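Local coordinates for 70 KDA protein (Xanthomonas sp., PDB 4B2N) that cleaves rubber oxidatively as a processive, oxygen-dependent enzyme that carries two covalently attached c-type haems, at residues P17-A22 against A358-G363; E103-F108 against I322-N327; R299-G304 against V311-A316. One frame throughout, in Å; residues are numbered along the deposited sequence.

Contact 1: residues P17-A22 against A358-G363; sequences PLLDQA and ALAEQG
Ala360 meets Leu19 through its methyl group and its carbonyl oxygen. Leu19 CD2 lies 3.8 Å from Ala360 O and 4.1 Å from Ala360 CB, so one branch of the leucine spans both the backbone and the side chain of a single helical residue. The Ala360 methyl points toward the loop 17-22 and meets CD2 there.

Glu361, the next residue, gives the largest share of the helix side of the contact. Its aliphatic part crosses Leu19 at about a right angle, with Leu19 CG 3.9 Å from Glu361 CG. Leu18 approaches the same residue differently: its CD1 sits 3.8 Å from Glu361 O and 4.0 Å from Glu361 CB, again with the two side chains roughly perpendicular. Leu18 thus meets the glutamate at its backbone and CB, whereas Leu19 crosses it at CG. Beyond CG the chain is extended (chi2 -166°), which brings OE2 within reach of a water. That water accepts a hydrogen bond from Leu19 N at 2.9 Å and donates one to Glu361 OE2 at 3.0 Å, making it the polar link between the irregular loop and the helix.

Leu18 also reaches Ala364 and Val365 on the same helix and Arg400 and His401 on helix 399-402, while Leu19 touches Tyr658 of helix 649-660. Leu359 and Ala360 pack on that C-terminal helix too. The N-terminal loop is thus seated over a pairing of helices 357-369 and 649-660 that is consistent with the terminal-helix packing of the cytochrome c fold.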
loop_
_atom_site.group_PDB
_atom_site.type_symbol
_atom_site.label_atom_id
_atom_site.label_comp_id
_atom_site.label_asym_id
_atom_site.label_seq_id
_atom_site.Cartn_x
_atom_site.Cartn_y
_atom_site.Cartn_z
ATOM N N PRO A 17 25.880 17.040 -11.794
ATOM C CA PRO A 17 24.761 17.865 -11.351
ATOM C C PRO A 17 24.224 17.556 -9.942
ATOM O O PRO A 17 24.430 16.457 -9.400
ATOM C CB PRO A 17 23.668 17.566 -12.396
ATOM C CG PRO A 17 23.974 16.172 -12.837
ATOM C CD PRO A 17 25.482 16.103 -12.863
ATOM N N LEU A 18 23.546 18.538 -9.362
ATOM C CA LEU A 18 22.814 18.352 -8.108
ATOM C C LEU A 18 21.406 17.811 -8.456
ATOM O O LEU A 18 20.894 16.912 -7.791
ATOM C CB LEU A 18 22.707 19.688 -7.328
ATOM C CG LEU A 18 23.941 20.234 -6.608
ATOM C CD1 LEU A 18 23.762 21.667 -6.163
ATOM C CD2 LEU A 18 24.388 19.370 -5.438
ATOM N N LEU A 19 20.789 18.353 -9.495
ATOM C CA LEU A 19 19.409 17.982 -9.834
ATOM C C LEU A 19 19.467 16.750 -10.722
ATOM O O LEU A 19 20.488 16.468 -11.366
ATOM C CB LEU A 19 18.725 19.132 -10.565
ATOM C CG LEU A 19 18.590 20.397 -9.726
ATOM C CD1 LEU A 19 17.732 21.423 -10.463
ATOM C CD2 LEU A 19 18.046 20.132 -8.322
ATOM N N ASP A 20 18.393 15.983 -10.737
ATOM C CA ASP A 20 18.320 14.846 -11.577
ATOM C C ASP A 20 16.842 14.589 -11.913
ATOM O O ASP A 20 16.267 13.604 -11.442
ATOM C CB ASP A 20 18.828 13.661 -10.778
ATOM C CG ASP A 20 18.827 12.356 -11.584
ATOM O OD1 ASP A 20 18.757 12.374 -12.795
ATOM O OD2 ASP A 20 18.970 11.289 -11.030
ATOM N N GLN A 21 16.242 15.429 -12.730
ATOM C CA GLN A 21 14.819 15.295 -13.117
ATOM C C GLN A 21 14.704 14.181 -14.181
ATOM O O GLN A 21 15.507 14.096 -15.019
ATOM C CB GLN A 21 14.340 16.665 -13.614
ATOM C CG GLN A 21 14.620 17.747 -12.548
ATOM C CD GLN A 21 14.705 19.196 -13.083
ATOM O OE1 GLN A 21 15.784 19.710 -13.451
ATOM N NE2 GLN A 21 13.563 19.873 -13.084
ATOM N N ALA A 22 13.762 13.232 -14.093
ATOM C CA ALA A 22 13.781 12.110 -15.073
ATOM C C ALA A 22 12.415 11.624 -15.297
ATOM O O ALA A 22 11.615 11.582 -14.354
ATOM C CB ALA A 22 14.666 10.984 -14.642
ATOM N N ALA A 358 17.443 27.371 -9.333
ATOM C CA ALA A 358 18.407 27.762 -8.309
ATOM C C ALA A 358 17.925 27.475 -6.882
ATOM O O ALA A 358 18.729 27.157 -6.007
ATOM C CB ALA A 358 18.809 29.235 -8.462
ATOM N N LEU A 359 16.629 27.636 -6.626
ATOM C CA LEU A 359 16.093 27.364 -5.305
ATOM C C LEU A 359 16.187 25.821 -5.050
ATOM O O LEU A 359 16.592 25.359 -3.958
ATOM C CB LEU A 359 14.644 27.918 -5.230
ATOM C CG LEU A 359 13.879 27.768 -3.930
ATOM C CD1 LEU A 359 14.723 28.323 -2.785
ATOM C CD2 LEU A 359 12.426 28.298 -3.990
ATOM N N ALA A 360 15.858 25.044 -6.082
ATOM C CA ALA A 360 15.931 23.581 -6.031
ATOM C C ALA A 360 17.359 23.071 -5.752
ATOM O O ALA A 360 17.579 22.062 -5.031
ATOM C CB ALA A 360 15.359 23.002 -7.322
ATOM N N GLU A 361 18.346 23.824 -6.247
ATOM C CA GLU A 361 19.735 23.446 -6.005
ATOM C C GLU A 361 20.141 23.774 -4.566
ATOM O O GLU A 361 20.922 23.058 -3.975
ATOM C CB GLU A 361 20.684 24.079 -7.033
ATOM C CG GLU A 361 20.463 23.519 -8.443
ATOM C CD GLU A 361 21.580 23.862 -9.414
ATOM O OE1 GLU A 361 22.619 24.415 -8.974
ATOM O OE2 GLU A 361 21.425 23.574 -10.619
ATOM N N GLN A 362 19.660 24.877 -4.010
ATOM C CA GLN A 362 19.879 25.118 -2.580
ATOM C C GLN A 362 19.224 23.990 -1.759
ATOM O O GLN A 362 19.811 23.459 -0.815
ATOM C CB GLN A 362 19.329 26.485 -2.182
ATOM C CG GLN A 362 20.163 27.601 -2.817
ATOM C CD GLN A 362 19.730 28.997 -2.439
ATOM O OE1 GLN A 362 20.544 29.935 -2.497
ATOM N NE2 GLN A 362 18.472 29.167 -2.070
ATOM N N GLY A 363 18.000 23.619 -2.153
ATOM C CA GLY A 363 17.324 22.486 -1.530
ATOM C C GLY A 363 18.099 21.172 -1.678
ATOM O O GLY A 363 18.107 20.362 -0.776
HETATM O O HOH W 1 21.921 20.590 -10.991
#

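Contact 2: residues E103-F108 against I322-N327; sequences EERQFF and IFRDAN
Arg324 reaches across to two successive carbonyl groups, Gln106 O and Phe107 O, with both terminal nitrogens of its guanidinium. NH1 donates to Phe107 O at 2.9 Å with an N-H...O angle of 166°, in the carbonyl plane and on a lone pair. The bond from NH2 to Gln106 O is 3.0 Å long and more bent, at 145°, its donor tilted somewhat from the carbonyl plane. Both oxygens lie near the guanidinium plane, at its edge, so the pair of bonds fixes the rotation of the group. An extended chain from CG to NE (chi3 157°) delivers it there.

The same groups have further partners. Phe107 O also receives Asn321 ND2, and Arg324 NH1 also donates to Gly318 O. Arg105 NH1 stands 4.2 Å from Arg324 NH2, a like-charge approach probably eased by Asp179, which forms salt bridges to both arginines; Glu335 holds Arg105 NE. Phe107 folds back on Arg105, its CE1 3.5 Å above one face of that guanidinium, toward the rim.

Directly after Arg324, Asp325 caps helix 326-331, its OD1 accepting from Ala328 N. Phe108 touches the haem and Phe107 lies near Cys191, so the buried arginine holds, from behind, the chain that carries Phe108 into the haem c #1 pocket, a second-shell position.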
loop_
_atom_site.group_PDB
_atom_site.type_symbol
_atom_site.label_atom_id
_atom_site.label_comp_id
_atom_site.label_asym_id
_atom_site.label_seq_id
_atom_site.Cartn_x
_atom_site.Cartn_y
_atom_site.Cartn_z
ATOM N N GLU A 103 -5.447 -4.837 -14.892
ATOM C CA GLU A 103 -6.568 -4.216 -15.562
ATOM C C GLU A 103 -7.720 -5.222 -15.696
ATOM O O GLU A 103 -8.908 -4.822 -15.628
ATOM C CB GLU A 103 -6.147 -3.727 -16.957
ATOM C CG GLU A 103 -5.377 -2.393 -16.938
ATOM C CD GLU A 103 -4.964 -1.974 -18.324
ATOM O OE1 GLU A 103 -5.597 -2.486 -19.312
ATOM O OE2 GLU A 103 -3.998 -1.148 -18.427
ATOM N N GLU A 104 -7.395 -6.500 -15.922
ATOM C CA GLU A 104 -8.431 -7.449 -16.260
ATOM C C GLU A 104 -8.608 -8.704 -15.452
ATOM O O GLU A 104 -9.521 -9.525 -15.763
ATOM C CB GLU A 104 -8.497 -7.856 -17.727
ATOM C CG GLU A 104 -7.280 -7.892 -18.564
ATOM C CD GLU A 104 -7.604 -8.364 -19.994
ATOM O OE1 GLU A 104 -7.764 -9.585 -20.246
ATOM O OE2 GLU A 104 -7.643 -7.483 -20.846
ATOM N N ARG A 105 -7.774 -8.911 -14.443
ATOM C CA ARG A 105 -7.932 -10.195 -13.707
ATOM C C ARG A 105 -8.665 -9.955 -12.403
ATOM O O ARG A 105 -8.295 -9.064 -11.641
ATOM C CB ARG A 105 -6.525 -10.824 -13.476
ATOM C CG ARG A 105 -6.048 -11.471 -14.764
ATOM C CD ARG A 105 -6.683 -12.873 -14.890
ATOM N NE ARG A 105 -6.045 -13.824 -13.958
ATOM C CZ ARG A 105 -6.650 -14.523 -13.007
ATOM N NH1 ARG A 105 -7.962 -14.400 -12.803
ATOM N NH2 ARG A 105 -5.960 -15.376 -12.237
ATOM N N GLN A 106 -9.682 -10.761 -12.115
ATOM C CA GLN A 106 -10.328 -10.668 -10.802
ATOM C C GLN A 106 -9.570 -11.513 -9.753
ATOM O O GLN A 106 -9.770 -12.718 -9.619
ATOM C CB GLN A 106 -11.782 -11.090 -10.854
ATOM C CG GLN A 106 -12.496 -10.695 -9.537
ATOM C CD GLN A 106 -13.957 -10.463 -9.763
ATOM O OE1 GLN A 106 -14.501 -9.361 -9.499
ATOM N NE2 GLN A 106 -14.604 -11.468 -10.294
ATOM N N PHE A 107 -8.683 -10.871 -9.039
ATOM C CA PHE A 107 -7.900 -11.495 -7.989
ATOM C C PHE A 107 -8.632 -11.351 -6.659
ATOM O O PHE A 107 -8.862 -12.346 -5.955
ATOM C CB PHE A 107 -6.572 -10.739 -7.866
ATOM C CG PHE A 107 -5.659 -10.969 -9.035
ATOM C CD1 PHE A 107 -5.275 -12.288 -9.395
ATOM C CD2 PHE A 107 -5.205 -9.898 -9.790
ATOM C CE1 PHE A 107 -4.463 -12.537 -10.511
ATOM C CE2 PHE A 107 -4.347 -10.132 -10.893
ATOM C CZ PHE A 107 -4.007 -11.457 -11.245
ATOM N N PHE A 108 -8.958 -10.099 -6.339
ATOM C CA PHE A 108 -9.563 -9.678 -5.047
ATOM C C PHE A 108 -10.970 -10.241 -4.942
ATOM O O PHE A 108 -11.708 -10.350 -5.935
ATOM C CB PHE A 108 -9.517 -8.142 -5.008
ATOM C CG PHE A 108 -10.108 -7.501 -3.766
ATOM C CD1 PHE A 108 -11.519 -7.382 -3.596
ATOM C CD2 PHE A 108 -9.297 -6.999 -2.786
ATOM C CE1 PHE A 108 -12.085 -6.791 -2.435
ATOM C CE2 PHE A 108 -9.858 -6.362 -1.660
ATOM C CZ PHE A 108 -11.236 -6.250 -1.499
ATOM N N ILE A 322 -12.152 -16.381 -1.415
ATOM C CA ILE A 322 -12.745 -17.544 -0.803
ATOM C C ILE A 322 -13.161 -18.544 -1.838
ATOM O O ILE A 322 -13.458 -19.727 -1.529
ATOM C CB ILE A 322 -13.931 -17.094 0.110
ATOM C CG1 ILE A 322 -13.691 -17.640 1.472
ATOM C CG2 ILE A 322 -15.321 -17.250 -0.524
ATOM C CD1 ILE A 322 -12.461 -16.984 2.068
ATOM N N PHE A 323 -13.180 -18.084 -3.079
ATOM C CA PHE A 323 -13.623 -18.970 -4.145
ATOM C C PHE A 323 -12.499 -19.843 -4.731
ATOM O O PHE A 323 -12.785 -20.773 -5.456
ATOM C CB PHE A 323 -14.320 -18.138 -5.224
ATOM C CG PHE A 323 -15.575 -17.433 -4.744
ATOM C CD1 PHE A 323 -16.605 -18.154 -4.098
ATOM C CD2 PHE A 323 -15.752 -16.058 -4.986
ATOM C CE1 PHE A 323 -17.767 -17.528 -3.683
ATOM C CE2 PHE A 323 -16.955 -15.413 -4.588
ATOM C CZ PHE A 323 -17.944 -16.151 -3.921
ATOM N N ARG A 324 -11.219 -19.554 -4.442
ATOM C CA ARG A 324 -10.116 -20.340 -5.043
ATOM C C ARG A 324 -9.853 -21.547 -4.198
ATOM O O ARG A 324 -10.158 -21.496 -3.026
ATOM C CB ARG A 324 -8.820 -19.537 -5.024
ATOM C CG ARG A 324 -8.900 -18.288 -5.862
ATOM C CD ARG A 324 -7.545 -17.879 -6.389
ATOM N NE ARG A 324 -7.839 -17.059 -7.564
ATOM C CZ ARG A 324 -8.105 -15.778 -7.525
ATOM N NH1 ARG A 324 -8.046 -15.070 -6.357
ATOM N NH2 ARG A 324 -8.418 -15.189 -8.675
ATOM N N ASP A 325 -9.280 -22.627 -4.759
ATOM C CA ASP A 325 -8.775 -23.709 -3.926
ATOM C C ASP A 325 -7.259 -23.497 -3.637
ATOM O O ASP A 325 -6.678 -22.522 -4.119
ATOM C CB ASP A 325 -9.122 -25.104 -4.489
ATOM C CG ASP A 325 -8.350 -25.429 -5.742
ATOM O OD1 ASP A 325 -7.573 -24.594 -6.291
ATOM O OD2 ASP A 325 -8.491 -26.576 -6.193
ATOM N N ALA A 326 -6.643 -24.341 -2.805
ATOM C CA ALA A 326 -5.234 -24.135 -2.406
ATOM C C ALA A 326 -4.345 -24.080 -3.644
ATOM O O ALA A 326 -3.499 -23.228 -3.753
ATOM C CB ALA A 326 -4.758 -25.259 -1.463
ATOM N N ASN A 327 -4.553 -24.992 -4.601
ATOM C CA ASN A 327 -3.756 -25.025 -5.838
ATOM C C ASN A 327 -3.840 -23.705 -6.615
ATOM O O ASN A 327 -2.811 -23.182 -7.009
ATOM C CB ASN A 327 -4.170 -26.228 -6.690
ATOM C CG ASN A 327 -3.331 -26.416 -7.953
ATOM O OD1 ASN A 327 -2.184 -26.864 -7.901
ATOM N ND2 ASN A 327 -3.943 -26.163 -9.113
#

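Contact 3: residues R299-G304 against V311-A316; sequences RQFWDG and VHSEMA. With HEC (heme c), chain C.
The propionate side of the haem c #1 pocket is built here by a short hairpin and the start of helix 312-319, which meet through Gln300, Phe301, Ser313 and Glu314. Phe301 stands between the helix and the haem. Its CE2 lies 3.6 Å from Ser313 CB, while CE1, across the ring from CE2, is 3.6 Å from the haem meso carbon CHA. With CG anti to the carbonyl carbon (chi1 -72°), the ring is directed between the helix and the macrocycle. Ser313 OG is hydrogen-bonded to Asn310 ND2, while CB makes the contact with the ring.

Gln300 bends at chi2, and its amide comes up to the carboxylate of Glu314 with the two planes almost perpendicular. Glu314 also borders the haem, its OE2 3.5 Å from the methyl CMA.

Backbone donors hold the two propionates. Phe301 N binds haem O1A at 2.8 Å, with an N-H...O angle of 146°. The bond from Trp302 N to haem O2D, 2.9 Å long, is nearly straight at 173°. Haem O1D lies in the Trp302 ring plane at the edge, 3.5 Å from CD1.

These donors sit at the beginning of a type I turn, Phe301 to Gly304, closed by Gly304 N to Phe301 O at 2.9 Å. Arg299 NE donates to Gly304 O at 2.9 Å, from above the carbonyl plane. Arg294, Thr286, Lys297 and Arg432 give further hydrogen bonds to the haem, completing a c-type haem pocket whose propionates are anchored by both turn amides and side chains.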
loop_
_atom_site.group_PDB
_atom_site.type_symbol
_atom_site.label_atom_id
_atom_site.label_comp_id
_atom_site.label_asym_id
_atom_site.label_seq_id
_atom_site.Cartn_x
_atom_site.Cartn_y
_atom_site.Cartn_z
ATOM N N ARG A 299 12.665 -3.278 0.510
ATOM C CA ARG A 299 11.690 -4.021 1.317
ATOM C C ARG A 299 10.260 -3.723 0.875
ATOM O O ARG A 299 10.005 -2.709 0.231
ATOM C CB ARG A 299 11.768 -3.641 2.822
ATOM C CG ARG A 299 13.181 -3.619 3.390
ATOM C CD ARG A 299 13.861 -4.982 3.345
ATOM N NE ARG A 299 13.238 -5.939 4.271
ATOM C CZ ARG A 299 13.566 -7.202 4.439
ATOM N NH1 ARG A 299 14.529 -7.766 3.719
ATOM N NH2 ARG A 299 12.903 -7.926 5.366
ATOM N N GLN A 300 9.362 -4.542 1.389
ATOM C CA GLN A 300 7.910 -4.348 1.249
ATOM C C GLN A 300 7.368 -3.860 2.619
ATOM O O GLN A 300 7.874 -4.244 3.670
ATOM C CB GLN A 300 7.254 -5.708 0.918
ATOM C CG GLN A 300 7.925 -6.425 -0.238
ATOM C CD GLN A 300 7.196 -6.209 -1.551
ATOM O OE1 GLN A 300 7.361 -6.971 -2.500
ATOM N NE2 GLN A 300 6.499 -5.119 -1.644
ATOM N N PHE A 301 6.277 -3.088 2.561
ATOM C CA PHE A 301 5.448 -2.755 3.654
ATOM C C PHE A 301 6.057 -1.622 4.442
ATOM O O PHE A 301 7.289 -1.347 4.363
ATOM C CB PHE A 301 5.106 -3.992 4.498
ATOM C CG PHE A 301 4.120 -4.953 3.829
ATOM C CD1 PHE A 301 3.080 -4.508 3.036
ATOM C CD2 PHE A 301 4.214 -6.328 4.076
ATOM C CE1 PHE A 301 2.147 -5.405 2.461
ATOM C CE2 PHE A 301 3.278 -7.232 3.534
ATOM C CZ PHE A 301 2.230 -6.773 2.711
ATOM N N TRP A 302 5.190 -0.917 5.163
ATOM C CA TRP A 302 5.631 0.278 5.891
ATOM C C TRP A 302 6.674 0.010 6.929
ATOM O O TRP A 302 7.430 0.916 7.259
ATOM C CB TRP A 302 4.429 0.941 6.590
ATOM C CG TRP A 302 3.718 1.822 5.623
ATOM C CD1 TRP A 302 2.447 1.670 5.047
ATOM C CD2 TRP A 302 4.237 3.075 5.122
ATOM N NE1 TRP A 302 2.165 2.730 4.245
ATOM C CE2 TRP A 302 3.201 3.636 4.272
ATOM C CE3 TRP A 302 5.427 3.831 5.382
ATOM C CZ2 TRP A 302 3.378 4.846 3.622
ATOM C CZ3 TRP A 302 5.590 5.064 4.735
ATOM C CH2 TRP A 302 4.580 5.584 3.890
ATOM N N ASP A 303 6.713 -1.215 7.426
ATOM C CA ASP A 303 7.712 -1.630 8.430
ATOM C C ASP A 303 8.961 -2.270 7.780
ATOM O O ASP A 303 9.884 -2.688 8.494
ATOM C CB ASP A 303 7.106 -2.649 9.432
ATOM C CG ASP A 303 6.308 -3.772 8.729
ATOM O OD1 ASP A 303 6.422 -3.953 7.498
ATOM O OD2 ASP A 303 5.585 -4.521 9.431
ATOM N N GLY A 304 8.998 -2.337 6.466
ATOM C CA GLY A 304 10.160 -2.938 5.803
ATOM C C GLY A 304 10.283 -4.410 6.184
ATOM O O GLY A 304 11.362 -4.956 6.203
ATOM N N VAL A 311 6.976 -11.997 -3.690
ATOM C CA VAL A 311 5.698 -11.528 -4.195
ATOM C C VAL A 311 4.541 -12.152 -3.448
ATOM O O VAL A 311 3.377 -11.836 -3.753
ATOM C CB VAL A 311 5.527 -11.813 -5.713
ATOM C CG1 VAL A 311 6.669 -11.149 -6.463
ATOM C CG2 VAL A 311 5.458 -13.339 -5.956
ATOM N N HIS A 312 4.838 -12.980 -2.432
ATOM C CA HIS A 312 3.741 -13.631 -1.628
ATOM C C HIS A 312 2.994 -12.605 -0.878
ATOM O O HIS A 312 1.744 -12.624 -0.804
ATOM C CB HIS A 312 4.316 -14.699 -0.695
ATOM C CG HIS A 312 4.707 -15.930 -1.416
ATOM N ND1 HIS A 312 4.916 -17.095 -0.802
ATOM C CD2 HIS A 312 4.922 -16.154 -2.788
ATOM C CE1 HIS A 312 5.277 -18.048 -1.720
ATOM N NE2 HIS A 312 5.245 -17.484 -2.938
ATOM N N SER A 313 3.722 -11.619 -0.338
ATOM C CA SER A 313 3.000 -10.475 0.256
ATOM C C SER A 313 2.073 -9.779 -0.780
ATOM O O SER A 313 0.899 -9.408 -0.467
ATOM C CB SER A 313 3.986 -9.480 0.845
ATOM O OG SER A 313 4.893 -9.056 -0.170
ATOM N N GLU A 314 2.543 -9.639 -2.027
ATOM C CA GLU A 314 1.755 -8.918 -3.038
ATOM C C GLU A 314 0.529 -9.746 -3.354
ATOM O O GLU A 314 -0.530 -9.232 -3.765
ATOM C CB GLU A 314 2.604 -8.753 -4.318
ATOM C CG GLU A 314 3.845 -7.890 -4.075
ATOM C CD GLU A 314 4.585 -7.505 -5.347
ATOM O OE1 GLU A 314 4.092 -7.852 -6.472
ATOM O OE2 GLU A 314 5.687 -6.892 -5.186
ATOM N N MET A 315 0.681 -11.051 -3.141
ATOM C CA MET A 315 -0.416 -11.999 -3.388
ATOM C C MET A 315 -1.545 -12.079 -2.389
ATOM O O MET A 315 -2.599 -12.658 -2.716
ATOM C CB MET A 315 0.147 -13.404 -3.592
ATOM C CG MET A 315 0.840 -13.641 -4.929
ATOM S SD MET A 315 1.890 -15.131 -4.863
ATOM C CE MET A 315 0.636 -16.357 -4.997
ATOM N N ALA A 316 -1.399 -11.434 -1.220
ATOM C CA ALA A 316 -2.361 -11.603 -0.123
ATOM C C ALA A 316 -3.848 -11.536 -0.590
ATOM O O ALA A 316 -4.657 -12.439 -0.285
ATOM C CB ALA A 316 -2.110 -10.550 0.939
HETATM FE FE HEC C . -1.505 -3.300 -1.584
HETATM C CHA HEC C . 1.315 -2.634 0.361
HETATM C CHB HEC C . 0.525 -4.809 -4.025
HETATM C CHC HEC C . -4.302 -4.639 -3.255
HETATM C CHD HEC C . -3.421 -1.362 0.389
HETATM N NA HEC C . 0.393 -3.679 -1.792
HETATM C C1A HEC C . 1.456 -3.188 -0.976
HETATM C C2A HEC C . 2.772 -3.367 -1.572
HETATM C C3A HEC C . 2.588 -4.002 -2.835
HETATM C C4A HEC C . 1.132 -4.151 -2.944
HETATM C CMA HEC C . 3.655 -4.346 -3.855
HETATM C CAA HEC C . 4.160 -2.972 -1.007
HETATM C CBA HEC C . 4.315 -1.473 -1.273
HETATM C CGA HEC C . 5.553 -0.891 -0.615
HETATM O O1A HEC C . 5.865 -1.161 0.596
HETATM O O2A HEC C . 6.158 -0.085 -1.327
HETATM N NB HEC C . -1.783 -4.538 -3.189
HETATM C C1B HEC C . -0.904 -4.968 -4.101
HETATM C C2B HEC C . -1.448 -5.776 -5.182
HETATM C C3B HEC C . -2.840 -5.744 -4.949
HETATM C C4B HEC C . -2.960 -4.911 -3.758
HETATM C CMB HEC C . -0.594 -6.407 -6.207
HETATM C CAB HEC C . -3.959 -6.439 -5.679
HETATM C CBB HEC C . -3.905 -7.858 -5.640
HETATM N NC HEC C . -3.476 -3.094 -1.543
HETATM C C1C HEC C . -4.541 -3.674 -2.209
HETATM C C2C HEC C . -5.861 -3.121 -1.814
HETATM C C3C HEC C . -5.558 -2.179 -0.715
HETATM C C4C HEC C . -4.104 -2.202 -0.578
HETATM C CMC HEC C . -7.186 -3.577 -2.416
HETATM C CAC HEC C . -6.503 -1.361 0.111
HETATM C CBC HEC C . -7.693 -1.965 0.529
HETATM N ND HEC C . -1.101 -2.216 0.093
HETATM C C1D HEC C . -2.012 -1.503 0.753
HETATM C C2D HEC C . -1.488 -0.804 1.881
HETATM C C3D HEC C . -0.112 -1.190 1.875
HETATM C C4D HEC C . 0.021 -2.089 0.734
HETATM C CMD HEC C . -2.134 0.109 2.860
HETATM C CAD HEC C . 0.863 -0.824 2.939
HETATM C CBD HEC C . 0.454 -1.888 4.031
HETATM C CGD HEC C . 1.244 -1.639 5.295
HETATM O O1D HEC C . 0.710 -1.076 6.284
HETATM O O2D HEC C . 2.484 -1.942 5.247
#

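Contact 3 is the deepest, its centre about 9 Å from that of the chain, and is fully buried against haem c #1. Contact 2, about 18 Å from it centre to centre, is also buried but lies further out on the same haem's side; the successive helices 312-319 and 326-331 connect the two. Contact 1 is partly buried, about 29 Å from the chain centre, and its chain loop encloses both others. Their chemistry follows: leucine packing and one bridging water at the periphery, hydrogen bonds from an arginine to backbone carbonyls, set among salt bridges, in the middle layer, and amide-to-propionate bonds beside an aromatic ring at the cofactor.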